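Local coordinates for protein histidine acid phosphatase (Bifidobacterium longum subsp. infantis, PDB 6RXD) that probably hydrolyses phytate and related inositol polyphosphates, and also 2,3-bisphosphoglycerate, releasing phosphate, as a histidine acid phosphatase of the MINPP type, at residues A[17-21]-A[22-26]; A[136-140]-A[141-145]; A[491-495]-A[496-500]. One frame throughout, in Å; residues are numbered along the deposited sequence.

Contact 1 of 3, residues A[17-21]-A[22-26]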
loop_
_atom_site.group_PDB
_atom_site.type_symbol
_atom_site.label_atom_id
_atom_site.label_comp_id
_atom_site.label_asym_id
_atom_site.label_seq_id
_atom_site.Cartn_x
_atom_site.Cartn_y
_atom_site.Cartn_z
ATOM N N VAL A 17 -6.848 9.019 2.115
ATOM C CA VAL A 17 -7.482 10.313 2.333
ATOM C C VAL A 17 -7.752 10.947 0.974
ATOM O O VAL A 17 -6.836 11.427 0.315
ATOM C CB VAL A 17 -6.601 11.230 3.184
ATOM C CG1 VAL A 17 -7.303 12.570 3.406
ATOM C CG2 VAL A 17 -6.291 10.570 4.517
ATOM N N ALA A 18 -9.011 10.924 0.547
ATOM C CA ALA A 18 -9.386 11.482 -0.756
ATOM C C ALA A 18 -9.241 13.002 -0.732
ATOM O O ALA A 18 -9.418 13.628 0.315
ATOM C CB ALA A 18 -10.807 11.091 -1.111
ATOM N N PRO A 19 -8.903 13.604 -1.882
ATOM C CA PRO A 19 -8.735 15.060 -1.879
ATOM C C PRO A 19 -10.060 15.772 -1.652
ATOM O O PRO A 19 -11.104 15.306 -2.113
ATOM C CB PRO A 19 -8.206 15.347 -3.289
ATOM C CG PRO A 19 -8.792 14.235 -4.139
ATOM C CD PRO A 19 -8.728 13.021 -3.230
ATOM N N ASN A 20 -10.029 16.884 -0.927
ATOM C CA ASN A 20 -11.235 17.686 -0.784
ATOM C C ASN A 20 -11.506 18.458 -2.067
ATOM O O ASN A 20 -10.651 18.511 -2.957
ATOM C CB ASN A 20 -11.156 18.619 0.431
ATOM C CG ASN A 20 -9.958 19.561 0.390
ATOM O OD1 ASN A 20 -9.533 20.014 -0.672
ATOM N ND2 ASN A 20 -9.414 19.870 1.563
ATOM N N ASP A 21 -12.687 19.058 -2.163
ATOM C CA ASP A 21 -13.072 19.783 -3.374
ATOM C C ASP A 21 -12.106 20.913 -3.745
ATOM O O ASP A 21 -11.886 21.184 -4.922
ATOM C CB ASP A 21 -14.501 20.316 -3.244
ATOM C CG ASP A 21 -15.541 19.226 -3.392
ATOM O OD1 ASP A 21 -16.716 19.560 -3.663
ATOM O OD2 ASP A 21 -15.181 18.037 -3.246
ATOM N N ALA A 22 -11.532 21.564 -2.737
ATOM C CA ALA A 22 -10.565 22.632 -2.969
ATOM C C ALA A 22 -9.319 22.099 -3.673
ATOM O O ALA A 22 -8.852 22.671 -4.661
ATOM C CB ALA A 22 -10.184 23.279 -1.659
ATOM N N THR A 23 -8.781 21.004 -3.151
ATOM C CA THR A 23 -7.598 20.378 -3.740
ATOM C C THR A 23 -7.855 19.925 -5.175
ATOM O O THR A 23 -7.082 20.238 -6.088
ATOM C CB THR A 23 -7.125 19.182 -2.896
ATOM O OG1 THR A 23 -6.682 19.650 -1.614
ATOM C CG2 THR A 23 -5.975 18.459 -3.592
ATOM N N ALA A 24 -8.954 19.209 -5.383
ATOM C CA ALA A 24 -9.246 18.630 -6.690
ATOM C C ALA A 24 -9.550 19.685 -7.753
ATOM O O ALA A 24 -9.390 19.431 -8.950
ATOM C CB ALA A 24 -10.391 17.631 -6.578
ATOM N N SER A 25 -9.993 20.864 -7.312
ATOM C CA SER A 25 -10.314 21.965 -8.218
ATOM C C SER A 25 -9.137 22.906 -8.464
ATOM O O SER A 25 -9.246 23.834 -9.267
ATOM C CB SER A 25 -11.486 22.780 -7.666
ATOM O OG SER A 25 -11.126 23.400 -6.442
ATOM N N SER A 26 -8.016 22.678 -7.782
ATOM C CA SER A 26 -6.907 23.625 -7.843
ATOM C C SER A 26 -5.598 23.059 -8.393
ATOM O O SER A 26 -4.539 23.649 -8.187
ATOM C CB SER A 26 -6.660 24.243 -6.464
ATOM O OG SER A 26 -6.177 23.270 -5.556
HETATM O O HOH W 1 -7.054 17.486 0.147
#

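Contact 2 of 3, residues A[136-140]-A[141-145]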
loop_
_atom_site.group_PDB
_atom_site.type_symbol
_atom_site.label_atom_id
_atom_site.label_comp_id
_atom_site.label_asym_id
_atom_site.label_seq_id
_atom_site.Cartn_x
_atom_site.Cartn_y
_atom_site.Cartn_z
ATOM N N GLN A 136 -4.002 -2.498 -16.035
ATOM C CA GLN A 136 -3.044 -3.543 -15.695
ATOM C C GLN A 136 -3.083 -3.852 -14.218
ATOM O O GLN A 136 -3.343 -2.968 -13.406
ATOM C CB GLN A 136 -1.620 -3.116 -16.058
ATOM C CG GLN A 136 -1.424 -2.842 -17.540
ATOM C CD GLN A 136 0.007 -2.459 -17.881
ATOM O OE1 GLN A 136 0.870 -2.361 -17.003
ATOM N NE2 GLN A 136 0.260 -2.234 -19.162
ATOM N N SER A 137 -2.826 -5.111 -13.877
ATOM C CA SER A 137 -2.605 -5.473 -12.481
ATOM C C SER A 137 -1.467 -6.482 -12.352
ATOM O O SER A 137 -0.969 -6.995 -13.345
ATOM C CB SER A 137 -3.887 -6.003 -11.839
ATOM O OG SER A 137 -3.912 -7.409 -11.851
ATOM N N SER A 138 -1.040 -6.736 -11.117
ATOM C CA SER A 138 -0.005 -7.719 -10.855
ATOM C C SER A 138 -0.521 -9.118 -11.163
ATOM O O SER A 138 0.267 -10.045 -11.368
ATOM C CB SER A 138 0.388 -7.655 -9.385
ATOM O OG SER A 138 -0.734 -7.957 -8.578
ATOM N N GLY A 139 -1.843 -9.279 -11.165
ATOM C CA GLY A 139 -2.442 -10.595 -11.340
ATOM C C GLY A 139 -2.970 -11.111 -10.017
ATOM O O GLY A 139 -3.620 -12.163 -9.948
ATOM N N GLU A 140 -2.683 -10.376 -8.950
ATOM C CA GLU A 140 -3.186 -10.754 -7.632
ATOM C C GLU A 140 -4.634 -10.274 -7.524
ATOM O O GLU A 140 -4.953 -9.165 -7.939
ATOM C CB GLU A 140 -2.300 -10.143 -6.539
ATOM C CG GLU A 140 -2.552 -10.671 -5.130
ATOM C CD GLU A 140 -3.682 -9.952 -4.444
ATOM O OE1 GLU A 140 -3.866 -8.749 -4.715
ATOM O OE2 GLU A 140 -4.385 -10.584 -3.629
ATOM N N ALA A 141 -5.508 -11.108 -6.968
ATOM C CA ALA A 141 -6.943 -10.849 -7.027
ATOM C C ALA A 141 -7.400 -9.540 -6.387
ATOM O O ALA A 141 -8.257 -8.855 -6.937
ATOM C CB ALA A 141 -7.725 -12.035 -6.459
ATOM N N ARG A 142 -6.849 -9.188 -5.225
ATOM C CA ARG A 142 -7.254 -7.942 -4.571
ATOM C C ARG A 142 -6.790 -6.704 -5.342
ATOM O O ARG A 142 -7.470 -5.679 -5.338
ATOM C CB ARG A 142 -6.767 -7.892 -3.123
ATOM C CG ARG A 142 -7.780 -8.414 -2.096
ATOM C CD ARG A 142 -7.965 -9.922 -2.143
ATOM N NE ARG A 142 -9.009 -10.341 -3.075
ATOM C CZ ARG A 142 -9.294 -11.609 -3.353
ATOM N NH1 ARG A 142 -10.257 -11.908 -4.215
ATOM N NH2 ARG A 142 -8.608 -12.583 -2.770
ATOM N N ALA A 143 -5.644 -6.800 -6.010
ATOM C CA ALA A 143 -5.187 -5.689 -6.846
ATOM C C ALA A 143 -6.103 -5.540 -8.064
ATOM O O ALA A 143 -6.483 -4.433 -8.445
ATOM C CB ALA A 143 -3.725 -5.880 -7.277
ATOM N N THR A 144 -6.477 -6.668 -8.655
ATOM C CA THR A 144 -7.357 -6.660 -9.817
ATOM C C THR A 144 -8.738 -6.141 -9.414
ATOM O O THR A 144 -9.324 -5.301 -10.108
ATOM C CB THR A 144 -7.449 -8.065 -10.443
ATOM O OG1 THR A 144 -6.131 -8.509 -10.793
ATOM C CG2 THR A 144 -8.321 -8.061 -11.706
ATOM N N GLU A 145 -9.246 -6.616 -8.276
ATOM C CA GLU A 145 -10.545 -6.153 -7.787
ATOM C C GLU A 145 -10.540 -4.666 -7.445
ATOM O O GLU A 145 -11.541 -3.973 -7.624
ATOM C CB GLU A 145 -10.991 -6.992 -6.587
ATOM C CG GLU A 145 -11.364 -8.413 -7.004
ATOM C CD GLU A 145 -11.304 -9.402 -5.864
ATOM O OE1 GLU A 145 -10.945 -9.003 -4.737
ATOM O OE2 GLU A 145 -11.608 -10.588 -6.101
HETATM O O HOH W 2 -6.444 -11.191 -10.662
#

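Contact 3 of 3, residues A[491-495]-A[496-500]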
loop_
_atom_site.group_PDB
_atom_site.type_symbol
_atom_site.label_atom_id
_atom_site.label_comp_id
_atom_site.label_asym_id
_atom_site.label_seq_id
_atom_site.Cartn_x
_atom_site.Cartn_y
_atom_site.Cartn_z
ATOM N N THR A 491 5.180 23.245 -11.625
ATOM C CA THR A 491 5.291 21.829 -11.269
ATOM C C THR A 491 5.257 20.938 -12.501
ATOM O O THR A 491 5.082 19.723 -12.385
ATOM C CB THR A 491 4.157 21.395 -10.321
ATOM O OG1 THR A 491 2.907 21.812 -10.874
ATOM C CG2 THR A 491 4.338 22.022 -8.952
ATOM N N TRP A 492 5.405 21.539 -13.683
ATOM C CA TRP A 492 5.509 20.790 -14.930
ATOM C C TRP A 492 6.975 20.654 -15.331
ATOM O O TRP A 492 7.750 21.596 -15.174
ATOM C CB TRP A 492 4.718 21.487 -16.046
ATOM C CG TRP A 492 3.260 21.529 -15.752
ATOM C CD1 TRP A 492 2.603 22.436 -14.961
ATOM C CD2 TRP A 492 2.265 20.615 -16.226
ATOM N NE1 TRP A 492 1.264 22.133 -14.908
ATOM C CE2 TRP A 492 1.029 21.019 -15.677
ATOM C CE3 TRP A 492 2.302 19.485 -17.056
ATOM C CZ2 TRP A 492 -0.168 20.339 -15.936
ATOM C CZ3 TRP A 492 1.118 18.810 -17.315
ATOM C CH2 TRP A 492 -0.103 19.241 -16.759
ATOM N N TYR A 493 7.330 19.483 -15.869
ATOM C CA TYR A 493 8.712 19.163 -16.232
ATOM C C TYR A 493 8.778 18.568 -17.628
ATOM O O TYR A 493 7.940 17.732 -17.994
ATOM C CB TYR A 493 9.265 18.116 -15.269
ATOM C CG TYR A 493 9.359 18.576 -13.844
ATOM C CD1 TYR A 493 10.581 18.935 -13.304
ATOM C CD2 TYR A 493 8.224 18.666 -13.038
ATOM C CE1 TYR A 493 10.684 19.354 -11.983
ATOM C CE2 TYR A 493 8.318 19.089 -11.705
ATOM C CZ TYR A 493 9.548 19.428 -11.195
ATOM O OH TYR A 493 9.658 19.837 -9.887
ATOM N N LYS A 494 9.801 18.951 -18.388
ATOM C CA LYS A 494 10.019 18.355 -19.706
ATOM C C LYS A 494 10.300 16.861 -19.589
ATOM O O LYS A 494 10.970 16.413 -18.645
ATOM C CB LYS A 494 11.201 19.008 -20.405
ATOM C CG LYS A 494 10.920 20.372 -21.008
ATOM C CD LYS A 494 12.080 20.760 -21.928
ATOM C CE LYS A 494 11.877 22.159 -22.522
ATOM N NZ LYS A 494 13.048 22.588 -23.367
ATOM N N LEU A 495 9.799 16.101 -20.557
ATOM C CA LEU A 495 10.060 14.665 -20.602
ATOM C C LEU A 495 11.560 14.384 -20.697
ATOM O O LEU A 495 12.067 13.449 -20.073
ATOM C CB LEU A 495 9.323 14.033 -21.783
ATOM C CG LEU A 495 9.506 12.525 -21.979
ATOM C CD1 LEU A 495 8.949 11.750 -20.806
ATOM C CD2 LEU A 495 8.831 12.094 -23.272
ATOM N N THR A 496 12.264 15.196 -21.474
ATOM C CA THR A 496 13.715 15.046 -21.595
ATOM C C THR A 496 14.382 15.213 -20.228
ATOM O O THR A 496 15.320 14.487 -19.885
ATOM C CB THR A 496 14.304 16.072 -22.569
ATOM O OG1 THR A 496 13.806 17.375 -22.236
ATOM C CG2 THR A 496 13.913 15.747 -24.011
ATOM N N GLU A 497 13.888 16.173 -19.450
ATOM C CA GLU A 497 14.455 16.450 -18.138
ATOM C C GLU A 497 14.225 15.276 -17.200
ATOM O O GLU A 497 15.138 14.878 -16.470
ATOM C CB GLU A 497 13.878 17.749 -17.550
ATOM C CG GLU A 497 14.237 17.986 -16.076
ATOM C CD GLU A 497 15.690 18.358 -15.849
ATOM O OE1 GLU A 497 16.466 18.431 -16.824
ATOM O OE2 GLU A 497 16.068 18.585 -14.675
ATOM N N LEU A 498 13.015 14.714 -17.211
ATOM C CA LEU A 498 12.721 13.573 -16.344
ATOM C C LEU A 498 13.588 12.375 -16.690
ATOM O O LEU A 498 14.048 11.665 -15.797
ATOM C CB LEU A 498 11.243 13.187 -16.392
ATOM C CG LEU A 498 10.282 14.221 -15.812
ATOM C CD1 LEU A 498 8.877 13.635 -15.716
ATOM C CD2 LEU A 498 10.775 14.675 -14.442
ATOM N N LYS A 499 13.825 12.145 -17.976
ATOM C CA LYS A 499 14.627 10.989 -18.371
ATOM C C LYS A 499 16.050 11.097 -17.844
ATOM O O LYS A 499 16.692 10.093 -17.520
ATOM C CB LYS A 499 14.624 10.823 -19.892
ATOM C CG LYS A 499 13.311 10.277 -20.441
ATOM C CD LYS A 499 13.349 10.211 -21.968
ATOM C CE LYS A 499 12.032 9.687 -22.527
ATOM N NZ LYS A 499 11.966 9.864 -24.012
ATOM N N SER A 500 16.543 12.324 -17.751
ATOM C CA SER A 500 17.857 12.553 -17.176
ATOM C C SER A 500 17.823 12.559 -15.656
ATOM O O SER A 500 18.619 11.882 -15.004
ATOM C CB SER A 500 18.417 13.885 -17.701
ATOM O OG SER A 500 19.596 14.280 -17.030
#

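Contact 1 of 3, residues A[17-21]-A[22-26]
Asn-20 and Thr-23 meet with their side chains crossing at about a right angle, and the amide oxygen of Asn-20 does most of the work. It caps the short helix 21-24: Thr-23 N donates to Asn-20 OD1 over 2.8 Å, with an N-H...O angle of 165° and the donor almost in line with the C=O bond. Asparagine suits the N-cap because its short side chain can fold back over the helix start; with chi1 at 57°, CG sits between the backbone N and the carbonyl carbon, where OD1 faces the first turn. Thr-23 OG1 also lies 3.0 Å from Asn-20 OD1, though its proton has a rival acceptor. In a capping box the third helical side chain would take the N-H of the cap residue directly; here a water intervenes, accepting from Asn-20 N at 3.2 Å and lying 2.8 Å from Thr-23 OG1. The methyl branch of Thr-23 turns instead to the proline ring, its CG2 3.8 Å from Pro-19 CB, so one threonine serves both a polar and an apolar neighbour. Further along, Ser-25 N donates to Asp-21 O at 3.1 Å, and Ser-25 OG stands 2.8 Å from that same oxygen. This little turn lies on the surface, where Pro-19 rests on Arg-114 of helix 102-118 and on Glu-474, in the loop between strands 467-472 and 475-477.

Contact 2 of 3, residues A[136-140]-A[141-145]
Leaving strand 132-137, the backbone doubles back into helix 141-157 and brings the CA atoms of Ser-137 and Thr-144 to 5.6 Å. Their hydroxyls meet directly, Ser-137 OG to Thr-144 OG1 at 2.7 Å, tying the strand end to the first helical turn; either may donate. Ser-137 OG also accepts from Gly-139 N, and Ser-138 OG from Glu-140 N, two successive ST turns that bend the chain. Gly-139 has a positive phi of 105°, at which a CB would press on the preceding carbonyl oxygen. The turn opens a beta-alpha-beta crossover, strand 132-137 leading through helix 141-157 to its parallel neighbour 181-183. Glu-140 is the N-cap: its chain bends at chi2 (-85°) and curls over the helix start, where OE1 accepts from Ala-143 N at 2.9 Å and OE2 takes a weak bond from Arg-142 N at 3.3 Å. A carboxylate suits this place because its two oxygens can accept from first-turn N-H groups that have no earlier carbonyl to bind. Arg-142 grips Glu-145 side-on, NE to OE1 at 2.9 Å and NH1 to OE2 at 2.7 Å, while Ala-141 CB lies over one guanidinium face, toward its rim. Ser-138 OG also bonds His-399 NE2, in the His-Ala-Glu sequence that in MINPP relatives belongs to the active site.

Contact 3 of 3, residues A[491-495]-A[496-500]
The ring of Tyr-493 is met obliquely at its root by Leu-498, whose CD2 lies 3.8 Å from Tyr-493 CB and 4.2 Å from Tyr-493 CG; the two side chains cross at about a right angle. The neighbouring Trp-492 ring meets Tyr-451 edge-to-face. Tyr-493 also touches Pro-478, Cys-483 and Pro-485, so this aromatic residue and the branched leucine fill a buried corner between strand 493-494, helix 495-501 and the nearby loops. Leu-498 reaches it with CG anti to its own carbonyl carbon (chi1 -66°), which sends the branch back toward the strand. Lys-494, the last strand residue, holds the N-cap position, and its carbonyl oxygen takes the first i to i+4 bond of the helix, from Leu-498 N at 3.0 Å; Lys-499 N to Leu-495 O follows, also at 3.0 Å.

Around the helix, Lys-499 runs as an extended chain across Leu-495, its CE 3.8 Å from Leu-495 CG, so the long methylene arm packs on leucine while the ammonium goes on to a salt bridge with Asp-383 of helix 372-386, the helix that Leu-495 itself touches. Lys-494 and Thr-496 lie side by side and point the same way, with Thr-496 OG1 3.6 Å from Lys-494 CB. Glu-497, bent at chi2 (72°), carries its carboxylate to Thr-508 OG1 and the backbone nitrogens of Thr-484 and Leu-509. Chemically, hydrocarbon packing and main-chain bonds hold the strand end and first helical turn together, whereas the charged ends are carried to other parts of the chain, Lys-494 NZ to the backbone oxygens of Asp-512 and Arg-514; the three bonds on buried Glu-497 would probably favour its ionised state.

From the N terminus, the three contacts come in series: each is a turn closed within ten consecutive residues, and none nests in or crosses another. Contact 1 shapes the surface segment that precedes strand 34-44. Contact 2 turns strand 132-137 into helix 141-157, and contact 3, close to the C terminus, turns strand 493-494 into helix 495-501. Contacts 2 and 3 reach one mixed sheet through different strands, their centres about 30 Å apart. Contacts 1 and 3 approach to about 8 Å between nearest atoms without touching, and a hydrogen bond between the hydroxyls of Ser-28 and Thr-491 links the N-terminal and C-terminal parts of the chain close to them.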